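5-formyl-3-hydroxy-2-methylpyridine 4-carboxylate 5-dehydrogenase (Mesorhizobium japonicum MAFF 303099, PDB 4OM8) catalyses the NAD(+)-dependent oxidation of 5-formyl-3-hydroxy-2-methylpyridine-4-carboxylate in vitamin B6 degradation, and can also reduce the same aldehyde to 4-pyridoxate with NADH. Local coordinates at the interface of chains A and B. Coordinates in Å, arbitrary orientation; residue numbers count along the deposited sequence, not the author numbering. Chains: chain A/B, 5-formyl-3-hydroxy-2-methylpyridine 4-carboxylate 5-dehydrogenase.

Contact 1: the interface of chains A and B. Residues chain A 144, 146, 298-299, 301-302, 305-306; chain B 218, 222.
B:Trp218 and B:Tyr222, one turn apart on helix 209-226, press their rings against the C-terminal helix 284-305 of chain A and the segment before strand 147-151, in the homodimer of this 3-hydroxyacyl-CoA dehydrogenase family member. The polar link across the contact is the hydrogen bond from the B:Tyr222 phenol OH to the backbone carbonyl A:Leu298 O, 2.6 Å long. The hydroxyl sits above the carbonyl plane, 61° out of it, while A:Leu298 O lies at the edge of the phenol ring and in its plane. CG anti to the backbone N (chi1 167°) sends the B:Tyr222 ring out so that its hydroxyl leads into helix 284-305. A:Pro146 CG caps one face of the B:Trp218 indole, 3.6 Å from the centroid of its six-membered ring. A:Leu298 CD2 lies over one face of the phenol ring and B:Trp218 CZ3 over the centre of the other, so the ring is sandwiched between a leucine of chain A and the tryptophan of its own helix, which should limit its rotation. A:Val301 CG1 meets the tyrosine edge, 3.8 Å from B:Tyr222 CD1. A:Leu305 CB lies beneath the indole face opposite A:Pro146, out beyond B:Trp218 CH2 at 3.6 Å. The extended A:Arg302 chain lays CG near B:Trp218 CZ3. Its guanidinium is fixed within chain A: A:Arg302 NE bonds and salt-bridges to the A:Glu306 carboxylate oxygen OE2 at 2.6 Å. A:Arg302 NH1 bonds to A:Ile144 O at 2.8 Å, and A:Pro146 CB lies over the guanidinium centre.

Contact 2: the interface of chains A and B. Residues chain A 194, 197, 216, 220; chain B 187, 190-191, 194.
A:Leu194 and B:Leu194, equivalent residues of helix 187-203, meet at their CD1 methyls, 3.8 Å apart, in an apolar patch of the helical C-terminal region of this 3-hydroxyacyl-CoA dehydrogenase family dimer, with no polar pair in bonding reach across it. The two leucines lie side by side and point the same way, each with CG anti to the backbone N (chi1 -179°), which swings the branch off the helix so that the CD1 methyls touch alongside. B:Val190, one turn earlier, crosses A:Leu194 obliquely: B:Val190 CG1 packs on the leucine branch carbon A:Leu194 CG at 3.6 Å. From a different direction A:Val216 of helix 209-226 meets the same valine at about a right angle, with A:Val216 CG2 4.0 Å from B:Val190 CG1. A:Ile220, a turn further along that helix, goes in tip first. Its CG1 is anti to the carbonyl carbon (chi1 -61°), and the outstretched A:Ile220 CD1 reaches the backbone of the partner helix, 3.3 Å from B:Glu187 O and 3.9 Å from B:Leu191 CA. A:Ile220 CD1 also touches B:Val190 CB at 3.7 Å. A:Ile220 CG2 is the other branch; it comes within 4.1 Å of B:Leu194 CD1 as the two side chains slide past each other in opposite directions.

Contact 3: the interface of chains A and B. Residues chain A 147, 149, 176, 186-187, 190; chain B 201, 207, 212, 215.
B:Cys215 SG stands above one face of the A:Glu149 carboxylate, offset past the OE2 rim and 3.8 Å from OE2, on the side from which A:Glu187 N also comes; here the Rossmann-type NAD-binding domain of chain A abuts helix 209-226 of chain B. A:Glu149 corresponds to the glutamate of the family's His-Glu catalytic pair, with His137 as the probable histidine. Within chain A, OE2 accepts two backbone N-H groups at the start of helix 187-203. A:Val186 N, 2.9 Å from A:Glu149 OE2, arrives on the syn side and 17° out of the carboxylate plane. A:Glu187 N, also 2.9 Å from A:Glu149 OE2, comes from above that plane, 42° out of it, in a nearly straight bond. This paired grip caps the helix N-terminus and sets the backbone against which the cysteine sulfur packs. With SG anti to the backbone N (chi1 -174°), B:Cys215 points SG at A:Glu187, 3.7 Å from CB. The A:Met147 chain, bent at chi2 and chi3, curls alongside the cysteine and brings its methyl CE near B:Cys215 O. A:Val176 CG2 approaches the cysteine CB from the neighbouring strand 174-178. A:Val186 divides its branches: CG1 reaches the sulfur and B:Leu212 CD2, the valine and leucine side chains crossing at about a right angle, while CG2 lies on B:Ile207 CD1, 3.8 Å away. Further along helix 187-203, methyl meets methyl where A:Val190 CG2 touches B:Leu201 CD1 at 3.9 Å.

Contact 1: the interface of chains A and B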
# COMPACT_ATOMS: atom_id res chain seq x y z
N ILE A 144 -6.06 -2.89 16.03
CA ILE A 144 -6.73 -2.72 14.74
C ILE A 144 -5.99 -3.43 13.59
O ILE A 144 -6.62 -4.13 12.80
CB ILE A 144 -6.89 -1.22 14.40
CG1 ILE A 144 -7.81 -0.55 15.43
CG2 ILE A 144 -7.48 -1.04 13.00
CD1 ILE A 144 -8.06 0.93 15.18
N PRO A 146 -4.41 -6.38 12.03
CA PRO A 146 -4.55 -7.77 12.48
C PRO A 146 -3.33 -8.66 12.28
O PRO A 146 -3.35 -9.84 12.67
CB PRO A 146 -5.73 -8.28 11.66
CG PRO A 146 -5.60 -7.53 10.35
CD PRO A 146 -5.08 -6.14 10.74
N LEU A 298 -10.10 3.08 9.15
CA LEU A 298 -9.38 1.82 9.32
C LEU A 298 -10.32 0.71 9.76
O LEU A 298 -10.27 -0.41 9.23
CB LEU A 298 -8.23 1.97 10.32
CG LEU A 298 -6.99 2.71 9.81
CD1 LEU A 298 -6.05 2.97 10.97
CD2 LEU A 298 -6.29 1.93 8.70
N VAL A 299 -11.18 1.01 10.73
CA VAL A 299 -12.10 -0.02 11.19
C VAL A 299 -13.06 -0.45 10.07
O VAL A 299 -13.25 -1.65 9.83
CB VAL A 299 -12.88 0.44 12.44
CG1 VAL A 299 -14.05 -0.49 12.72
CG2 VAL A 299 -11.92 0.48 13.63
N VAL A 301 -12.79 -0.17 6.76
CA VAL A 301 -12.08 -0.82 5.67
C VAL A 301 -11.70 -2.25 6.05
O VAL A 301 -11.85 -3.18 5.26
CB VAL A 301 -10.82 -0.02 5.28
CG1 VAL A 301 -9.89 -0.86 4.39
CG2 VAL A 301 -11.23 1.28 4.58
N ARG A 302 -11.23 -2.44 7.28
CA ARG A 302 -10.83 -3.78 7.70
C ARG A 302 -11.98 -4.77 7.59
O ARG A 302 -11.78 -5.90 7.12
CB ARG A 302 -10.27 -3.76 9.13
CG ARG A 302 -10.20 -5.16 9.71
CD ARG A 302 -9.37 -5.25 10.98
NE ARG A 302 -9.57 -6.58 11.56
CZ ARG A 302 -9.10 -6.98 12.74
NH1 ARG A 302 -8.38 -6.16 13.49
NH2 ARG A 302 -9.37 -8.21 13.15
N LEU A 305 -12.30 -5.85 4.07
CA LEU A 305 -11.19 -6.68 3.62
C LEU A 305 -11.30 -8.09 4.15
O LEU A 305 -10.80 -9.04 3.52
CB LEU A 305 -9.86 -6.05 4.04
CG LEU A 305 -9.47 -4.74 3.37
CD1 LEU A 305 -8.16 -4.23 3.92
CD2 LEU A 305 -9.38 -4.90 1.86
N GLU A 306 -11.95 -8.22 5.30
CA GLU A 306 -12.19 -9.52 5.93
C GLU A 306 -13.37 -10.27 5.34
O GLU A 306 -13.65 -11.40 5.74
CB GLU A 306 -12.42 -9.33 7.42
CG GLU A 306 -11.19 -8.90 8.15
CD GLU A 306 -11.46 -8.60 9.61
OE1 GLU A 306 -12.62 -8.25 9.97
OE2 GLU A 306 -10.51 -8.72 10.39
N TRP B 218 -1.87 -6.04 4.94
CA TRP B 218 -2.40 -5.53 6.19
C TRP B 218 -1.51 -4.50 6.86
O TRP B 218 -2.00 -3.55 7.47
CB TRP B 218 -2.65 -6.69 7.15
CG TRP B 218 -3.87 -7.48 6.81
CD1 TRP B 218 -3.93 -8.77 6.33
CD2 TRP B 218 -5.23 -7.05 6.95
NE1 TRP B 218 -5.25 -9.15 6.16
CE2 TRP B 218 -6.06 -8.11 6.53
CE3 TRP B 218 -5.83 -5.85 7.37
CZ2 TRP B 218 -7.45 -8.02 6.55
CZ3 TRP B 218 -7.21 -5.77 7.39
CH2 TRP B 218 -8.00 -6.84 6.98
N TYR B 222 -3.20 -1.54 3.55
CA TYR B 222 -4.35 -1.17 4.36
C TYR B 222 -4.16 0.20 4.99
O TYR B 222 -5.03 1.07 4.90
CB TYR B 222 -4.56 -2.28 5.41
CG TYR B 222 -5.49 -2.02 6.56
CD1 TYR B 222 -6.79 -1.57 6.38
CD2 TYR B 222 -5.08 -2.33 7.85
CE1 TYR B 222 -7.64 -1.40 7.46
CE2 TYR B 222 -5.91 -2.17 8.93
CZ TYR B 222 -7.18 -1.69 8.74
OH TYR B 222 -8.00 -1.54 9.84

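Contact 2: the interface of chains A and B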
# COMPACT_ATOMS: atom_id res chain seq x y z
N LEU A 194 9.27 1.51 -0.13
CA LEU A 194 8.24 2.39 -0.68
C LEU A 194 8.57 3.84 -0.35
O LEU A 194 8.59 4.71 -1.23
CB LEU A 194 6.86 2.00 -0.13
CG LEU A 194 5.56 2.72 -0.51
CD1 LEU A 194 4.40 1.81 -0.12
CD2 LEU A 194 5.41 4.06 0.20
N GLU A 197 11.63 5.62 -2.15
CA GLU A 197 11.33 6.12 -3.50
C GLU A 197 10.38 7.32 -3.46
O GLU A 197 10.59 8.31 -4.17
CB GLU A 197 10.75 5.00 -4.37
CG GLU A 197 10.53 5.39 -5.84
CD GLU A 197 11.80 5.76 -6.57
OE1 GLU A 197 11.74 6.61 -7.47
OE2 GLU A 197 12.88 5.21 -6.25
N VAL A 216 -0.19 7.51 -4.34
CA VAL A 216 0.17 6.24 -3.73
C VAL A 216 -0.98 5.63 -2.91
O VAL A 216 -1.20 4.42 -2.96
CB VAL A 216 1.44 6.41 -2.86
CG1 VAL A 216 1.76 5.11 -2.12
CG2 VAL A 216 2.64 6.84 -3.73
N ILE A 220 -1.76 2.54 -5.18
CA ILE A 220 -0.96 1.45 -4.61
C ILE A 220 -1.59 0.91 -3.32
O ILE A 220 -1.92 -0.26 -3.25
CB ILE A 220 0.50 1.91 -4.33
CG1 ILE A 220 1.14 2.32 -5.65
CG2 ILE A 220 1.30 0.77 -3.71
CD1 ILE A 220 2.50 2.95 -5.51
N GLU B 187 3.53 6.64 -9.81
CA GLU B 187 2.83 5.47 -9.27
C GLU B 187 3.65 4.20 -9.44
O GLU B 187 3.92 3.48 -8.47
CB GLU B 187 1.46 5.31 -9.95
CG GLU B 187 0.69 4.11 -9.49
CD GLU B 187 -0.48 3.82 -10.41
OE1 GLU B 187 -0.26 3.76 -11.64
OE2 GLU B 187 -1.61 3.66 -9.91
N VAL B 190 6.95 4.01 -7.35
CA VAL B 190 6.79 3.66 -5.95
C VAL B 190 6.35 2.19 -5.84
O VAL B 190 6.84 1.45 -4.98
CB VAL B 190 5.79 4.60 -5.25
CG1 VAL B 190 5.58 4.18 -3.80
CG2 VAL B 190 6.32 6.04 -5.29
N LEU B 191 5.48 1.74 -6.75
CA LEU B 191 5.07 0.34 -6.74
C LEU B 191 6.24 -0.60 -6.99
O LEU B 191 6.41 -1.60 -6.29
CB LEU B 191 3.99 0.09 -7.80
CG LEU B 191 3.53 -1.37 -7.91
CD1 LEU B 191 2.90 -1.88 -6.61
CD2 LEU B 191 2.58 -1.56 -9.10
N LEU B 194 8.46 -0.94 -3.96
CA LEU B 194 7.84 -1.88 -3.03
C LEU B 194 8.08 -3.31 -3.49
O LEU B 194 8.53 -4.15 -2.72
CB LEU B 194 6.33 -1.58 -2.91
CG LEU B 194 5.38 -2.37 -2.01
CD1 LEU B 194 4.12 -1.54 -1.84
CD2 LEU B 194 5.02 -3.72 -2.61

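Contact 3: the interface of chains A and B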
# COMPACT_ATOMS: atom_id res chain seq x y z
N MET A 147 -2.30 -8.11 11.67
CA MET A 147 -1.12 -8.86 11.30
C MET A 147 0.02 -8.62 12.27
O MET A 147 0.31 -7.47 12.63
CB MET A 147 -0.71 -8.48 9.87
CG MET A 147 0.50 -9.23 9.29
SD MET A 147 2.11 -8.62 9.83
CE MET A 147 2.08 -6.90 9.35
N GLU A 149 4.14 -9.91 13.04
CA GLU A 149 5.33 -10.64 12.62
C GLU A 149 5.93 -11.43 13.77
O GLU A 149 6.06 -10.91 14.88
CB GLU A 149 6.38 -9.69 12.06
CG GLU A 149 5.97 -8.96 10.77
CD GLU A 149 7.02 -7.99 10.34
OE1 GLU A 149 7.25 -7.01 11.08
OE2 GLU A 149 7.62 -8.21 9.27
N VAL A 176 2.66 -13.80 10.72
CA VAL A 176 3.55 -14.15 9.62
C VAL A 176 4.93 -14.43 10.19
O VAL A 176 5.47 -13.67 10.99
CB VAL A 176 3.62 -13.04 8.53
CG1 VAL A 176 2.26 -12.87 7.87
CG2 VAL A 176 4.11 -11.73 9.10
N VAL A 186 10.16 -7.92 7.83
CA VAL A 186 9.60 -7.82 6.47
C VAL A 186 8.81 -6.54 6.27
O VAL A 186 9.06 -5.79 5.31
CB VAL A 186 8.72 -9.04 6.13
CG1 VAL A 186 7.94 -8.80 4.83
CG2 VAL A 186 9.61 -10.27 6.02
N GLU A 187 7.86 -6.28 7.18
CA GLU A 187 6.92 -5.16 7.02
C GLU A 187 7.66 -3.83 6.83
O GLU A 187 7.44 -3.11 5.84
CB GLU A 187 5.99 -5.07 8.23
CG GLU A 187 5.02 -3.92 8.17
CD GLU A 187 4.36 -3.69 9.51
OE1 GLU A 187 5.09 -3.60 10.52
OE2 GLU A 187 3.12 -3.61 9.56
N VAL A 190 9.69 -3.48 3.51
CA VAL A 190 8.92 -3.16 2.33
C VAL A 190 8.39 -1.72 2.44
O VAL A 190 8.40 -0.96 1.46
CB VAL A 190 7.78 -4.17 2.12
CG1 VAL A 190 6.92 -3.77 0.92
CG2 VAL A 190 8.35 -5.57 1.90
N LEU B 201 12.85 -10.36 -0.68
CA LEU B 201 12.68 -11.06 0.58
C LEU B 201 12.13 -12.47 0.38
O LEU B 201 12.52 -13.41 1.09
CB LEU B 201 11.76 -10.24 1.50
CG LEU B 201 12.40 -8.93 1.97
CD1 LEU B 201 11.36 -8.02 2.60
CD2 LEU B 201 13.53 -9.19 2.94
N ILE B 207 10.67 -15.04 3.85
CA ILE B 207 9.23 -15.17 4.11
C ILE B 207 8.55 -15.86 2.93
O ILE B 207 8.93 -15.63 1.77
CB ILE B 207 8.61 -13.77 4.39
CG1 ILE B 207 7.15 -13.87 4.84
CG2 ILE B 207 8.74 -12.82 3.17
CD1 ILE B 207 6.60 -12.53 5.38
N LEU B 212 4.18 -13.01 2.86
CA LEU B 212 4.55 -11.69 2.37
C LEU B 212 3.28 -10.88 2.08
O LEU B 212 3.14 -9.73 2.49
CB LEU B 212 5.42 -11.82 1.10
CG LEU B 212 6.00 -10.59 0.40
CD1 LEU B 212 4.95 -9.75 -0.37
CD2 LEU B 212 6.79 -9.72 1.37
N CYS B 215 1.41 -9.88 5.20
CA CYS B 215 2.21 -8.86 5.85
C CYS B 215 2.03 -7.50 5.20
O CYS B 215 1.77 -6.51 5.88
CB CYS B 215 3.69 -9.28 5.81
SG CYS B 215 4.79 -8.20 6.74

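Centres of C-alpha atoms place contact 1 about 20 Å from contact 2 and 16 Å from contact 3, with contacts 2 and 3 about 17 Å apart. Helix 209-226 takes part in all three: its chain B copy serves contacts 1 and 3, its chain A copy contact 2. Helix 187-203 of both chains joins contacts 2 and 3, where residues 187 and 190 recur from opposite chains. Two-fold symmetry repeats each contact with the chains exchanged. The homodimer thus combines helix packing with ties from each helical region to its partner's NAD-binding domain and C-terminal helix.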